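Local coordinates for protein heme oxygenase (Chlamydomonas reinhardtii, PDB 4RAJ) that probably cleaves heme oxidatively to biliverdin, releasing iron and carbon monoxide, as other heme oxygenases do, and is captured here without its heme, at residues R23-S28 with H143-H148; L93-G98 with L149-G154. All coordinates share one frame; numbering follows the deposited sequence.

Interaction 1: residues R23-S28 with H143-H148; sequences RLSKAS and HVYTQH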
ATOM      1  N   ARG A  23      12.845  -0.597  14.968  1.00 36.75           N
ATOM      2  CA  ARG A  23      11.897  -0.363  16.049  1.00 36.20           C
ATOM      3  C   ARG A  23      10.467  -0.576  15.564  1.00 33.17           C
ATOM      4  O   ARG A  23       9.645  -1.156  16.270  1.00 29.29           O
ATOM      5  CB  ARG A  23      12.047   1.043  16.636  1.00 33.45           C
ATOM      6  CG  ARG A  23      11.058   1.303  17.778  1.00 32.45           C
ATOM      7  CD  ARG A  23      11.562   2.329  18.770  1.00 50.57           C
ATOM      8  NE  ARG A  23      11.057   3.664  18.476  1.00 57.23           N
ATOM      9  CZ  ARG A  23      10.078   4.267  19.146  1.00 45.31           C
ATOM     10  NH1 ARG A  23       9.483   3.664  20.163  1.00 47.72           N
ATOM     11  NH2 ARG A  23       9.698   5.489  18.794  1.00 35.22           N
ATOM     12  N   LEU A  24      10.168  -0.118  14.353  1.00 32.15           N
ATOM     13  CA  LEU A  24       8.820  -0.264  13.819  1.00 28.39           C
ATOM     14  C   LEU A  24       8.502  -1.720  13.511  1.00 31.53           C
ATOM     15  O   LEU A  24       7.454  -2.232  13.907  1.00 27.31           O
ATOM     16  CB  LEU A  24       8.632   0.598  12.569  1.00 27.30           C
ATOM     17  CG  LEU A  24       8.058   2.003  12.791  1.00 27.23           C
ATOM     18  CD1 LEU A  24       8.843   2.768  13.845  1.00 26.36           C
ATOM     19  CD2 LEU A  24       8.047   2.792  11.494  1.00 33.56           C
ATOM     20  N   SER A  25       9.417  -2.394  12.822  1.00 37.36           N
ATOM     21  CA  SER A  25       9.192  -3.789  12.453  1.00 39.84           C
ATOM     22  C   SER A  25       9.057  -4.692  13.680  1.00 36.11           C
ATOM     23  O   SER A  25       8.260  -5.626  13.675  1.00 33.92           O
ATOM     24  CB  SER A  25      10.315  -4.284  11.541  1.00 43.86           C
ATOM     25  OG  SER A  25      10.383  -3.464  10.387  1.00 44.13           O
ATOM     26  N   LYS A  26       9.819  -4.411  14.735  1.00 32.76           N
ATOM     27  CA  LYS A  26       9.660  -5.150  15.990  1.00 39.59           C
ATOM     28  C   LYS A  26       8.293  -4.911  16.613  1.00 33.19           C
ATOM     29  O   LYS A  26       7.658  -5.837  17.118  1.00 35.72           O
ATOM     30  CB  LYS A  26      10.744  -4.772  17.008  1.00 38.36           C
ATOM     31  CG  LYS A  26      12.105  -5.381  16.731  1.00 47.36           C
ATOM     32  CD  LYS A  26      12.972  -5.395  17.987  1.00 60.20           C
ATOM     33  CE  LYS A  26      13.198  -3.997  18.531  1.00 61.87           C
ATOM     34  NZ  LYS A  26      14.052  -4.005  19.750  1.00 66.93           N
ATOM     35  N   ALA A  27       7.846  -3.662  16.604  1.00 33.11           N
ATOM     36  CA  ALA A  27       6.567  -3.337  17.216  1.00 31.27           C
ATOM     37  C   ALA A  27       5.397  -3.938  16.434  1.00 32.68           C
ATOM     38  O   ALA A  27       4.372  -4.284  17.021  1.00 29.52           O
ATOM     39  CB  ALA A  27       6.407  -1.841  17.334  1.00 30.20           C
ATOM     40  N   SER A  28       5.549  -4.071  15.117  1.00 35.69           N
ATOM     41  CA  SER A  28       4.441  -4.548  14.287  1.00 34.76           C
ATOM     42  C   SER A  28       4.438  -6.057  14.063  1.00 36.00           C
ATOM     43  O   SER A  28       3.611  -6.567  13.306  1.00 32.67           O
ATOM     44  CB  SER A  28       4.443  -3.840  12.928  1.00 29.71           C
ATOM     45  OG  SER A  28       5.607  -4.153  12.178  1.00 29.61           O
ATOM     46  N   HIS A 143       3.296   5.540   6.447  1.00 17.78           N
ATOM     47  CA  HIS A 143       2.395   4.731   5.645  1.00 17.01           C
ATOM     48  C   HIS A 143       3.016   4.269   4.336  1.00 19.05           C
ATOM     49  O   HIS A 143       2.674   3.193   3.832  1.00 21.98           O
ATOM     50  CB  HIS A 143       1.079   5.454   5.371  1.00 22.15           C
ATOM     51  CG  HIS A 143       0.279   5.730   6.602  1.00 31.21           C
ATOM     52  ND1 HIS A 143      -1.056   5.405   6.692  1.00 38.14           N
ATOM     53  CD2 HIS A 143       0.568   6.433   7.721  1.00 38.09           C
ATOM     54  CE1 HIS A 143      -1.514   5.771   7.875  1.00 37.57           C
ATOM     55  NE2 HIS A 143      -0.555   6.419   8.510  1.00 27.82           N
ATOM     56  N   VAL A 144       3.918   5.068   3.793  1.00 18.86           N
ATOM     57  CA  VAL A 144       4.729   4.620   2.669  1.00 19.39           C
ATOM     58  C   VAL A 144       5.553   3.411   3.091  1.00 26.54           C
ATOM     59  O   VAL A 144       5.628   2.414   2.373  1.00 23.25           O
ATOM     60  CB  VAL A 144       5.674   5.730   2.171  1.00 24.80           C
ATOM     61  CG1 VAL A 144       6.641   5.181   1.106  1.00 21.25           C
ATOM     62  CG2 VAL A 144       4.872   6.894   1.623  1.00 20.45           C
ATOM     63  N   TYR A 145       6.160   3.501   4.275  1.00 22.43           N
ATOM     64  CA  TYR A 145       7.021   2.429   4.766  1.00 26.23           C
ATOM     65  C   TYR A 145       6.254   1.111   4.830  1.00 23.61           C
ATOM     66  O   TYR A 145       6.752   0.064   4.394  1.00 25.54           O
ATOM     67  CB  TYR A 145       7.611   2.783   6.149  1.00 24.59           C
ATOM     68  CG  TYR A 145       8.456   1.671   6.730  1.00 26.66           C
ATOM     69  CD1 TYR A 145       9.658   1.311   6.136  1.00 36.03           C
ATOM     70  CD2 TYR A 145       8.065   0.990   7.877  1.00 29.53           C
ATOM     71  CE1 TYR A 145      10.444   0.290   6.654  1.00 37.41           C
ATOM     72  CE2 TYR A 145       8.852  -0.034   8.409  1.00 32.99           C
ATOM     73  CZ  TYR A 145      10.041  -0.377   7.789  1.00 36.66           C
ATOM     74  OH  TYR A 145      10.833  -1.387   8.294  1.00 36.92           O
ATOM     75  N   THR A 146       5.021   1.187   5.322  1.00 18.32           N
ATOM     76  CA  THR A 146       4.158   0.030   5.495  1.00 19.67           C
ATOM     77  C   THR A 146       3.565  -0.512   4.196  1.00 22.33           C
ATOM     78  O   THR A 146       3.611  -1.713   3.942  1.00 23.96           O
ATOM     79  CB  THR A 146       2.984   0.363   6.425  1.00 22.53           C
ATOM     80  OG1 THR A 146       3.482   0.956   7.642  1.00 29.50           O
ATOM     81  CG2 THR A 146       2.179  -0.891   6.752  1.00 24.64           C
ATOM     82  N   GLN A 147       2.994   0.390   3.402  1.00 17.52           N
ATOM     83  CA  GLN A 147       2.208   0.038   2.219  1.00 20.90           C
ATOM     84  C   GLN A 147       3.075  -0.181   0.992  1.00 22.91           C
ATOM     85  O   GLN A 147       3.023  -1.231   0.358  1.00 19.73           O
ATOM     86  CB  GLN A 147       1.182   1.138   1.920  1.00 16.32           C
ATOM     87  CG  GLN A 147       0.237   1.487   3.106  1.00 18.10           C
ATOM     88  CD  GLN A 147      -0.821   0.434   3.337  1.00 21.04           C
ATOM     89  OE1 GLN A 147      -0.751  -0.660   2.783  1.00 23.35           O
ATOM     90  NE2 GLN A 147      -1.829   0.763   4.155  1.00 21.37           N
ATOM     91  N   HIS A 148       3.866   0.820   0.638  1.00 19.57           N
ATOM     92  CA  HIS A 148       4.608   0.732  -0.615  1.00 19.06           C
ATOM     93  C   HIS A 148       5.710  -0.304  -0.579  1.00 23.91           C
ATOM     94  O   HIS A 148       6.007  -0.935  -1.587  1.00 23.13           O
ATOM     95  CB  HIS A 148       5.192   2.088  -0.972  1.00 19.02           C
ATOM     96  CG  HIS A 148       4.172   3.057  -1.454  1.00 17.91           C
ATOM     97  ND1 HIS A 148       3.455   3.866  -0.598  1.00 17.76           N
ATOM     98  CD2 HIS A 148       3.740   3.346  -2.704  1.00 18.31           C
ATOM     99  CE1 HIS A 148       2.628   4.618  -1.305  1.00 24.20           C
ATOM    100  NE2 HIS A 148       2.777   4.319  -2.584  1.00 20.37           N
TER
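S25 and Y145 make the polar half of this contact: the phenol OH donates a hydrogen bond to S25 OG over 3.0 Å. The serine oxygen lies at the edge of the ring, near its plane. In Y145, CG is anti to the backbone N (chi1 177°), which sends the ring toward helix 20-27. In S25, OG stands opposite the carbonyl carbon (chi1 -58°), where the one hydroxyl is shared between Y145 OH and the backbone oxygen of T21, one turn earlier, to which it is also hydrogen-bonded.

The two helices, 20-27 and 140-151, belong to the all-helical heme oxygenase fold. Their backbones stay well apart, the nearest CA atoms being those of S25 and T146 at 9.4 Å, and the tyrosine ring bridges the distance. T146 and Q147, beside Y145 on the same helix, line the pocket that holds PG6 in this crystal.

The apolar half is a single approach, L24 CD2 to Y145 CD2 at 4.0 Å, with the leucine methyl oblique to the ring. F191 and K192 of helix 184-200 also touch Y145, while L24 packs on F195 of that helix and on H214 of helix 204-227.

Interaction 2: residues L93-G98 with L149-G154; sequences LYRAPG and LAMASG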
ATOM      1  N   LEU A  93       8.108   3.971  -6.925  1.00 20.72           N
ATOM      2  CA  LEU A  93       7.426   3.375  -5.792  1.00 20.57           C
ATOM      3  C   LEU A  93       5.911   3.382  -5.936  1.00 18.80           C
ATOM      4  O   LEU A  93       5.243   2.462  -5.450  1.00 19.27           O
ATOM      5  CB  LEU A  93       7.784   4.102  -4.494  1.00 27.99           C
ATOM      6  CG  LEU A  93       8.798   3.541  -3.495  1.00 35.94           C
ATOM      7  CD1 LEU A  93       8.658   4.296  -2.180  1.00 37.43           C
ATOM      8  CD2 LEU A  93       8.666   2.047  -3.268  1.00 26.03           C
ATOM      9  N   TYR A  94       5.377   4.441  -6.554  1.00 20.58           N
ATOM     10  CA  TYR A  94       3.931   4.650  -6.609  1.00 18.46           C
ATOM     11  C   TYR A  94       3.215   3.478  -7.295  1.00 19.96           C
ATOM     12  O   TYR A  94       3.715   2.935  -8.288  1.00 19.05           O
ATOM     13  CB  TYR A  94       3.595   5.952  -7.339  1.00 20.38           C
ATOM     14  CG  TYR A  94       3.669   7.214  -6.494  1.00 21.58           C
ATOM     15  CD1 TYR A  94       4.416   7.264  -5.317  1.00 22.55           C
ATOM     16  CD2 TYR A  94       2.972   8.358  -6.875  1.00 26.91           C
ATOM     17  CE1 TYR A  94       4.473   8.437  -4.551  1.00 25.53           C
ATOM     18  CE2 TYR A  94       3.023   9.526  -6.121  1.00 28.94           C
ATOM     19  CZ  TYR A  94       3.780   9.564  -4.966  1.00 31.00           C
ATOM     20  OH  TYR A  94       3.823  10.739  -4.222  1.00 30.24           O
ATOM     21  N   ARG A  95       2.034   3.139  -6.775  1.00 17.75           N
ATOM     22  CA  ARG A  95       1.286   1.948  -7.153  1.00 20.06           C
ATOM     23  C   ARG A  95      -0.089   2.222  -7.770  1.00 18.10           C
ATOM     24  O   ARG A  95      -0.641   1.333  -8.409  1.00 19.35           O
ATOM     25  CB  ARG A  95       1.056   1.036  -5.923  1.00 17.32           C
ATOM     26  CG  ARG A  95       2.304   0.444  -5.278  1.00 17.33           C
ATOM     27  CD  ARG A  95       2.978  -0.567  -6.237  1.00 16.13           C
ATOM     28  NE  ARG A  95       3.952   0.088  -7.110  1.00 18.97           N
ATOM     29  CZ  ARG A  95       4.457  -0.456  -8.221  1.00 20.18           C
ATOM     30  NH1 ARG A  95       4.074  -1.669  -8.599  1.00 20.80           N
ATOM     31  NH2 ARG A  95       5.342   0.218  -8.961  1.00 19.22           N
ATOM     32  N   ALA A  96      -0.678   3.393  -7.544  1.00 20.82           N
ATOM     33  CA  ALA A  96      -2.089   3.575  -7.969  1.00 19.54           C
ATOM     34  C   ALA A  96      -2.283   3.368  -9.495  1.00 22.35           C
ATOM     35  O   ALA A  96      -3.264   2.742  -9.913  1.00 19.29           O
ATOM     36  CB  ALA A  96      -2.622   4.946  -7.543  1.00 18.64           C
ATOM     37  N   PRO A  97      -1.345   3.863 -10.324  1.00 18.25           N
ATOM     38  CA  PRO A  97      -1.569   3.579 -11.748  1.00 20.74           C
ATOM     39  C   PRO A  97      -1.497   2.092 -12.094  1.00 22.73           C
ATOM     40  O   PRO A  97      -2.292   1.640 -12.920  1.00 17.92           O
ATOM     41  CB  PRO A  97      -0.440   4.347 -12.440  1.00 29.41           C
ATOM     42  CG  PRO A  97      -0.129   5.463 -11.505  1.00 30.10           C
ATOM     43  CD  PRO A  97      -0.250   4.838 -10.140  1.00 19.21           C
ATOM     44  N   GLY A  98      -0.577   1.353 -11.473  1.00 19.15           N
ATOM     45  CA  GLY A  98      -0.517  -0.094 -11.638  1.00 22.18           C
ATOM     46  C   GLY A  98      -1.794  -0.813 -11.191  1.00 23.31           C
ATOM     47  O   GLY A  98      -2.304  -1.712 -11.881  1.00 18.04           O
ATOM     48  N   LEU A 149       6.326  -0.484   0.578  1.00 23.00           N
ATOM     49  CA  LEU A 149       7.469  -1.382   0.645  1.00 25.55           C
ATOM     50  C   LEU A 149       7.002  -2.841   0.677  1.00 32.09           C
ATOM     51  O   LEU A 149       7.693  -3.735   0.187  1.00 35.42           O
ATOM     52  CB  LEU A 149       8.353  -1.038   1.853  1.00 24.72           C
ATOM     53  CG  LEU A 149       9.515  -0.078   1.532  1.00 33.39           C
ATOM     54  CD1 LEU A 149       9.052   1.200   0.850  1.00 28.62           C
ATOM     55  CD2 LEU A 149      10.334   0.258   2.772  1.00 37.29           C
ATOM     56  N   ALA A 150       5.807  -3.077   1.202  1.00 26.41           N
ATOM     57  CA  ALA A 150       5.235  -4.424   1.177  1.00 23.71           C
ATOM     58  C   ALA A 150       4.879  -4.841  -0.252  1.00 31.55           C
ATOM     59  O   ALA A 150       5.074  -6.001  -0.627  1.00 28.94           O
ATOM     60  CB  ALA A 150       4.014  -4.509   2.089  1.00 25.34           C
ATOM     61  N   MET A 151       4.379  -3.898  -1.056  1.00 24.49           N
ATOM     62  CA  MET A 151       4.079  -4.192  -2.463  1.00 26.98           C
ATOM     63  C   MET A 151       5.328  -4.630  -3.214  1.00 28.07           C
ATOM     64  O   MET A 151       5.269  -5.512  -4.094  1.00 25.48           O
ATOM     65  CB  MET A 151       3.455  -2.971  -3.141  1.00 22.97           C
ATOM     66  CG  MET A 151       2.106  -2.612  -2.517  1.00 24.55           C
ATOM     67  SD  MET A 151       0.872  -3.887  -2.880  1.00 30.70           S
ATOM     68  CE  MET A 151       0.936  -3.756  -4.664  1.00 37.96           C
ATOM     69  N   ALA A 152       6.453  -4.009  -2.857  1.00 28.22           N
ATOM     70  CA  ALA A 152       7.749  -4.293  -3.486  1.00 35.16           C
ATOM     71  C   ALA A 152       8.343  -5.612  -2.983  1.00 42.01           C
ATOM     72  O   ALA A 152       9.311  -6.134  -3.551  1.00 36.42           O
ATOM     73  CB  ALA A 152       8.718  -3.142  -3.225  1.00 26.36           C
ATOM     74  N   SER A 153       7.727  -6.142  -1.930  1.00 37.37           N
ATOM     75  CA  SER A 153       8.217  -7.299  -1.199  1.00 44.82           C
ATOM     76  C   SER A 153       7.319  -8.521  -1.339  1.00 42.46           C
ATOM     77  O   SER A 153       7.481  -9.326  -2.262  1.00 38.68           O
ATOM     78  CB  SER A 153       8.341  -6.954   0.281  1.00 52.58           C
ATOM     79  OG  SER A 153       8.168  -8.104   1.091  1.00 71.03           O
ATOM     80  N   GLY A 154       6.408  -8.673  -0.381  1.00 32.45           N
ATOM     81  CA  GLY A 154       5.489  -9.795  -0.355  1.00 33.86           C
ATOM     82  C   GLY A 154       4.573  -9.790  -1.562  1.00 34.52           C
ATOM     83  O   GLY A 154       4.125 -10.841  -2.017  1.00 37.36           O
TER
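R95 and M151 lie alongside each other where the loop leading into helix 96-107 packs on the C-terminal part of helix 140-151, inside the all-helical heme oxygenase fold. No hydrogen bond crosses between 93-98 and 149-154; the evidence for contact is wholly van der Waals. The aliphatic part of the arginine does the touching: R95 CD sits 3.9 Å from M151 CB, and M151 CE approaches the same R95 CD to 4.1 Å. The two chains run past each other in opposite directions. A bend at chi2 of R95 (-67°) lays its methylenes against the methylenes and methyl of M151, while the guanidinium continues to A176 and D178. F64 of helix 50-76 and Y179 border this pair, and the methionine side chain is about 5 Å from a bound PG6 molecule, probably from the crystallisation liquor, whose pocket includes A150.

A second apolar approach joins L93 CD2 to L149 CD1 at 4.2 Å. Although the L149 side chain starts out directed away from the loop, its branch comes back to meet the other leucine; F191 also packs on L149.

Polar bonds to other parts of the chain and to its own loop hold the guanidinium. NH1 binds the backbone oxygens of A176 and D178, NH2 that of G92, and Y179 adds a cation-pi contact. Within the loop, R95 NE donates to L93 O at 3.2 Å, with an N-H...O angle of 152° and the donor 53° out of the carbonyl plane.

In the fold
From the N terminus, helix 20-27 comes first; interaction 1 joins it to helix 140-151, closing a loop of 114 intervening residues, 90 of them helical. Residues 93-98 fall within that loop, but their partner 149-154 follows 143-148, so the two closures cross rather than nest. Interaction 2 closes a shorter loop, with 50 residues between its segments. Helix 140-151 is common to both: it ties the first helix and the lead-in to helix 96-107 into one core, with the contact centres 14 Å apart. The sites also touch directly, V144 CG1 lying 4.0 Å from L93 CD1. Helix 184-200 packs against both sites.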